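Local coordinates for imidazolonepropionase (Unidentified, PDB 2Q09), which catalyses the hydrolytic opening of the imidazolone ring of imidazolone-5-propanoate to N-formimidoyl-L-glutamate, the third step of histidine degradation, at residues 186-191 with 222-227; 211-216 with 227-232. One frame throughout, in Å; residues are numbered along the deposited sequence.

Interaction 1 (186-191 with 222-227); sequences DPDSWV and LAQTEQ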
loop_
_atom_site.group_PDB
_atom_site.type_symbol
_atom_site.label_atom_id
_atom_site.label_comp_id
_atom_site.label_asym_id
_atom_site.label_seq_id
_atom_site.Cartn_x
_atom_site.Cartn_y
_atom_site.Cartn_z
ATOM N N ASP A 186 4.820 -20.573 23.143
ATOM C CA ASP A 186 6.145 -19.991 23.268
ATOM C C ASP A 186 6.352 -18.928 22.192
ATOM O O ASP A 186 7.196 -19.075 21.305
ATOM C CB ASP A 186 7.220 -21.073 23.156
ATOM C CG ASP A 186 8.548 -20.615 23.704
ATOM O OD1 ASP A 186 8.726 -19.392 23.876
ATOM O OD2 ASP A 186 9.418 -21.473 23.957
ATOM N N PRO A 187 5.576 -17.834 22.273
ATOM C CA PRO A 187 5.592 -16.688 21.358
ATOM C C PRO A 187 6.983 -16.112 21.116
ATOM O O PRO A 187 7.325 -15.725 19.995
ATOM C CB PRO A 187 4.686 -15.682 22.060
ATOM C CG PRO A 187 3.707 -16.554 22.773
ATOM C CD PRO A 187 4.596 -17.615 23.353
ATOM N N ASP A 188 7.779 -16.054 22.178
ATOM C CA ASP A 188 9.130 -15.515 22.099
ATOM C C ASP A 188 10.050 -16.374 21.253
ATOM O O ASP A 188 11.019 -15.888 20.678
ATOM C CB ASP A 188 9.709 -15.363 23.504
ATOM C CG ASP A 188 9.059 -14.233 24.268
ATOM O OD1 ASP A 188 8.580 -14.462 25.397
ATOM O OD2 ASP A 188 9.028 -13.107 23.735
ATOM N N SER A 189 9.737 -17.661 21.175
ATOM C CA SER A 189 10.531 -18.582 20.386
ATOM C C SER A 189 10.293 -18.253 18.915
ATOM O O SER A 189 11.206 -18.339 18.092
ATOM C CB SER A 189 10.117 -20.022 20.692
ATOM O OG SER A 189 11.117 -20.933 20.275
ATOM N N TRP A 190 9.061 -17.865 18.598
ATOM C CA TRP A 190 8.698 -17.510 17.230
ATOM C C TRP A 190 9.419 -16.213 16.869
ATOM O O TRP A 190 9.915 -16.053 15.759
ATOM C CB TRP A 190 7.176 -17.337 17.117
ATOM C CG TRP A 190 6.713 -16.796 15.795
ATOM C CD1 TRP A 190 5.912 -15.707 15.593
ATOM C CD2 TRP A 190 7.031 -17.310 14.492
ATOM N NE1 TRP A 190 5.715 -15.506 14.244
ATOM C CE2 TRP A 190 6.390 -16.474 13.548
ATOM C CE3 TRP A 190 7.797 -18.394 14.030
ATOM C CZ2 TRP A 190 6.487 -16.687 12.168
ATOM C CZ3 TRP A 190 7.895 -18.606 12.652
ATOM C CH2 TRP A 190 7.241 -17.754 11.741
ATOM N N VAL A 191 9.480 -15.283 17.814
ATOM C CA VAL A 191 10.164 -14.022 17.575
ATOM C C VAL A 191 11.643 -14.285 17.279
ATOM O O VAL A 191 12.219 -13.666 16.384
ATOM C CB VAL A 191 10.029 -13.068 18.786
ATOM C CG1 VAL A 191 10.857 -11.810 18.553
ATOM C CG2 VAL A 191 8.564 -12.698 18.987
ATOM N N LEU A 222 5.054 -4.753 22.544
ATOM C CA LEU A 222 5.982 -3.694 22.186
ATOM C C LEU A 222 7.410 -4.241 22.259
ATOM O O LEU A 222 8.247 -3.942 21.411
ATOM C CB LEU A 222 5.801 -2.521 23.152
ATOM C CG LEU A 222 6.467 -1.180 22.849
ATOM C CD1 LEU A 222 5.839 -0.552 21.606
ATOM C CD2 LEU A 222 6.295 -0.264 24.049
ATOM N N ALA A 223 7.679 -5.055 23.272
ATOM C CA ALA A 223 9.004 -5.642 23.452
ATOM C C ALA A 223 9.346 -6.591 22.307
ATOM O O ALA A 223 10.443 -6.538 21.762
ATOM C CB ALA A 223 9.074 -6.380 24.790
ATOM N N GLN A 224 8.405 -7.453 21.944
ATOM C CA GLN A 224 8.631 -8.398 20.859
ATOM C C GLN A 224 8.749 -7.655 19.536
ATOM O O GLN A 224 9.469 -8.084 18.636
ATOM C CB GLN A 224 7.486 -9.402 20.802
ATOM C CG GLN A 224 7.332 -10.187 22.091
ATOM C CD GLN A 224 6.124 -11.091 22.080
ATOM O OE1 GLN A 224 5.022 -10.666 21.739
ATOM N NE2 GLN A 224 6.321 -12.346 22.465
ATOM N N THR A 225 8.037 -6.541 19.421
ATOM C CA THR A 225 8.079 -5.733 18.208
ATOM C C THR A 225 9.463 -5.109 18.080
ATOM O O THR A 225 10.023 -5.032 16.991
ATOM C CB THR A 225 7.014 -4.606 18.246
ATOM O OG1 THR A 225 5.699 -5.181 18.293
ATOM C CG2 THR A 225 7.131 -3.722 17.013
ATOM N N GLU A 226 10.019 -4.677 19.206
ATOM C CA GLU A 226 11.337 -4.065 19.200
ATOM C C GLU A 226 12.410 -5.046 18.751
ATOM O O GLU A 226 13.347 -4.666 18.056
ATOM C CB GLU A 226 11.674 -3.543 20.590
ATOM C CG GLU A 226 13.108 -3.099 20.739
ATOM C CD GLU A 226 13.375 -2.501 22.097
ATOM O OE1 GLU A 226 13.011 -3.139 23.106
ATOM O OE2 GLU A 226 13.953 -1.400 22.154
ATOM N N GLN A 227 12.272 -6.305 19.156
ATOM C CA GLN A 227 13.232 -7.333 18.779
ATOM C C GLN A 227 13.282 -7.469 17.261
ATOM O O GLN A 227 14.351 -7.602 16.671
ATOM C CB GLN A 227 12.843 -8.672 19.414
ATOM C CG GLN A 227 13.120 -8.751 20.908
ATOM C CD GLN A 227 14.570 -8.469 21.237
ATOM O OE1 GLN A 227 14.915 -7.382 21.690
ATOM N NE2 GLN A 227 15.431 -9.445 20.991
#
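Gln224 lays its aliphatic chain across the side chain of Val191 and carries its amide on to the first turn of the facing helix. Its CB rests on Val191 CG2 at 3.9 Å; CG stands beside the backbone N, anti to the carbonyl carbon (chi1 -59°), and the extended chain carries the amide past the valine. There Gln224 NE2 donates to Asp188 OD2, 3.1 Å away and nearly straight. The bond lies close to the amide plane of the glutamine but meets the oxygen from well above the carboxylate plane, the two flat groups being turned 74° apart. The same nitrogen sits 3.7 Å from Pro187 CB, while Gln224 OE1 accepts from the backbone N of Ser221, so both ends of the amide are engaged and its rotation is fixed. One turn further on, Val191 CG1 touches Gln227 CB at 3.8 Å, the end of that glutamine leading away. Asp186 caps the helix of 187-191 through a weak bond from Ser189 N. With the short axes 10.5 Å apart and only 19° from parallel, bridged near the surface by a long polar side chain over a small apolar patch, this is the side-by-side packing of neighbouring helices on the outside of a TIM barrel, here the amidohydrolase barrel.

Interaction 2 (211-216 with 227-232); sequences VDVFCE and QVYLAA. With DI6 (3-[(4S)-2,5-dioxoimidazolidin-4-yl]propanoic acid), chain C.
A beta-alpha unit of the amidohydrolase barrel folds back on itself here: strand 210-213 runs antiparallel to helix 222-234, which leads on to the parallel strand 238-243. The short axes lie 9.1 Å apart, and the strand turns Val211 and Val213 toward the helix. Val228 CG1, anti to its backbone N (chi1 168°), touches both valines, 3.6 Å from Val211 CG1 and equally far from Val213 CG2, the two contacts set at roughly a right angle; Val213 and Val228 meet tip to tip. At one end Ala232 CB fits against Val211 CG2 at 3.8 Å. At the other, the Tyr229 ring swings in from the flank of the helix and brings CE1 to 3.8 Å from Val213 CG2, while its OH is bonded to Lys240 O on the next strand. Asp212 and Phe214 point away from the helix. Asp212 OD2 forms a salt bridge with Lys141. The inhibitor's O5 lies over one face of the Phe214 ring, offset toward the rim and 3.1 Å from CD1, with Glu216 CB over the opposite face. Strand and helix are thus joined by apolar carbons, with no hydrogen bond between the two segments, which implies that burial of apolar surface holds the helix here, whereas Asp212 has its charge paired with Lys141 and Phe214, just past the strand, meets the inhibitor.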
loop_
_atom_site.group_PDB
_atom_site.type_symbol
_atom_site.label_atom_id
_atom_site.label_comp_id
_atom_site.label_asym_id
_atom_site.label_seq_id
_atom_site.Cartn_x
_atom_site.Cartn_y
_atom_site.Cartn_z
ATOM N N VAL A 211 10.166 -4.586 6.561
ATOM C CA VAL A 211 9.681 -5.500 7.591
ATOM C C VAL A 211 8.534 -4.833 8.347
ATOM O O VAL A 211 8.645 -3.680 8.761
ATOM C CB VAL A 211 10.797 -5.879 8.592
ATOM C CG1 VAL A 211 10.246 -6.791 9.676
ATOM C CG2 VAL A 211 11.933 -6.561 7.859
ATOM N N ASP A 212 7.447 -5.580 8.526
ATOM C CA ASP A 212 6.226 -5.101 9.179
ATOM C C ASP A 212 5.951 -5.933 10.436
ATOM O O ASP A 212 6.505 -7.022 10.596
ATOM C CB ASP A 212 5.061 -5.251 8.188
ATOM C CG ASP A 212 3.832 -4.433 8.559
ATOM O OD1 ASP A 212 3.725 -3.944 9.706
ATOM O OD2 ASP A 212 2.954 -4.294 7.679
ATOM N N VAL A 213 5.087 -5.424 11.309
ATOM C CA VAL A 213 4.739 -6.113 12.552
ATOM C C VAL A 213 3.327 -5.783 13.027
ATOM O O VAL A 213 2.878 -4.645 12.925
ATOM C CB VAL A 213 5.703 -5.731 13.702
ATOM C CG1 VAL A 213 5.212 -6.330 15.009
ATOM C CG2 VAL A 213 7.116 -6.214 13.399
ATOM N N PHE A 214 2.626 -6.785 13.544
ATOM C CA PHE A 214 1.291 -6.574 14.084
ATOM C C PHE A 214 1.448 -6.439 15.594
ATOM O O PHE A 214 1.454 -7.429 16.326
ATOM C CB PHE A 214 0.367 -7.751 13.762
ATOM C CG PHE A 214 -1.000 -7.622 14.368
ATOM C CD1 PHE A 214 -1.712 -6.431 14.256
ATOM C CD2 PHE A 214 -1.593 -8.701 15.020
ATOM C CE1 PHE A 214 -3.001 -6.315 14.783
ATOM C CE2 PHE A 214 -2.876 -8.591 15.549
ATOM C CZ PHE A 214 -3.581 -7.396 15.427
ATOM N N CYS A 215 1.587 -5.199 16.055
ATOM C CA CYS A 215 1.759 -4.904 17.468
ATOM C C CYS A 215 0.411 -4.641 18.124
ATOM O O CYS A 215 -0.210 -3.602 17.897
ATOM C CB CYS A 215 2.667 -3.686 17.618
ATOM S SG CYS A 215 2.830 -3.084 19.319
ATOM N N GLU A 216 -0.032 -5.577 18.954
ATOM C CA GLU A 216 -1.330 -5.445 19.600
ATOM C C GLU A 216 -1.443 -6.456 20.742
ATOM O O GLU A 216 -0.594 -7.338 20.873
ATOM C CB GLU A 216 -2.414 -5.693 18.544
ATOM C CG GLU A 216 -3.821 -5.292 18.926
ATOM C CD GLU A 216 -3.953 -3.810 19.168
ATOM O OE1 GLU A 216 -3.910 -3.029 18.195
ATOM O OE2 GLU A 216 -4.089 -3.427 20.342
ATOM N N GLN A 227 12.272 -6.305 19.156
ATOM C CA GLN A 227 13.232 -7.333 18.779
ATOM C C GLN A 227 13.282 -7.469 17.261
ATOM O O GLN A 227 14.351 -7.602 16.671
ATOM C CB GLN A 227 12.843 -8.672 19.414
ATOM C CG GLN A 227 13.120 -8.751 20.908
ATOM C CD GLN A 227 14.570 -8.469 21.237
ATOM O OE1 GLN A 227 14.915 -7.382 21.690
ATOM N NE2 GLN A 227 15.431 -9.445 20.991
ATOM N N VAL A 228 12.116 -7.433 16.627
ATOM C CA VAL A 228 12.044 -7.542 15.178
ATOM C C VAL A 228 12.724 -6.370 14.480
ATOM O O VAL A 228 13.580 -6.580 13.626
ATOM C CB VAL A 228 10.582 -7.635 14.701
ATOM C CG1 VAL A 228 10.513 -7.440 13.191
ATOM C CG2 VAL A 228 10.002 -8.991 15.076
ATOM N N TYR A 229 12.348 -5.144 14.835
ATOM C CA TYR A 229 12.950 -3.962 14.217
ATOM C C TYR A 229 14.469 -3.968 14.345
ATOM O O TYR A 229 15.178 -3.479 13.464
ATOM C CB TYR A 229 12.387 -2.674 14.835
ATOM C CG TYR A 229 10.927 -2.421 14.515
ATOM C CD1 TYR A 229 10.276 -3.140 13.517
ATOM C CD2 TYR A 229 10.203 -1.447 15.202
ATOM C CE1 TYR A 229 8.939 -2.896 13.208
ATOM C CE2 TYR A 229 8.869 -1.200 14.902
ATOM C CZ TYR A 229 8.243 -1.927 13.905
ATOM O OH TYR A 229 6.918 -1.691 13.607
ATOM N N LEU A 230 14.964 -4.518 15.448
ATOM C CA LEU A 230 16.406 -4.589 15.668
ATOM C C LEU A 230 17.062 -5.470 14.614
ATOM O O LEU A 230 18.107 -5.129 14.062
ATOM C CB LEU A 230 16.701 -5.147 17.060
ATOM C CG LEU A 230 16.520 -4.148 18.200
ATOM C CD1 LEU A 230 16.693 -4.854 19.532
ATOM C CD2 LEU A 230 17.538 -3.026 18.054
ATOM N N ALA A 231 16.436 -6.608 14.341
ATOM C CA ALA A 231 16.946 -7.540 13.347
ATOM C C ALA A 231 16.882 -6.906 11.960
ATOM O O ALA A 231 17.845 -6.962 11.193
ATOM C CB ALA A 231 16.130 -8.823 13.380
ATOM N N ALA A 232 15.743 -6.299 11.646
ATOM C CA ALA A 232 15.562 -5.646 10.357
ATOM C C ALA A 232 16.713 -4.663 10.194
ATOM O O ALA A 232 17.393 -4.640 9.168
ATOM C CB ALA A 232 14.231 -4.906 10.327
HETATM N N1 DI6 C . -5.014 -6.292 10.978
HETATM C C2 DI6 C . -5.999 -6.565 10.095
HETATM O O2 DI6 C . -7.090 -6.030 10.022
HETATM C C3 DI6 C . -5.450 -7.691 9.184
HETATM N N4 DI6 C . -4.103 -7.922 9.752
HETATM C C5 DI6 C . -3.938 -7.065 10.779
HETATM O O5 DI6 C . -2.917 -6.995 11.449
HETATM C C6 DI6 C . -6.330 -8.929 9.258
HETATM C C7 DI6 C . -5.825 -10.071 8.373
HETATM C C8 DI6 C . -6.683 -11.345 8.406
HETATM O O9 DI6 C . -6.513 -12.174 7.490
HETATM O O10 DI6 C . -7.521 -11.529 9.325
#

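In the fold
Helix 222-234 serves both contacts, and Gln227 belongs to each. Interaction 1 sets its first turns alongside helix 187-204 at the surface; interaction 2 seats its following turns on strand 210-213, with the two centres about 8 Å apart. Thr225 connects them, its OG1 lying 3.4 Å from Cys215 CB and 3.5 Å from Val213 CG1. The series leads inward to the active site: the side chain of Gln224 is about 14 Å from the inhibitor and that of Val213 about 11 Å from the iron, whereas Phe214, next along the chain, touches the inhibitor. The example illustrates how a barrel layers outer helices, an apolar interface and a polar catalytic centre.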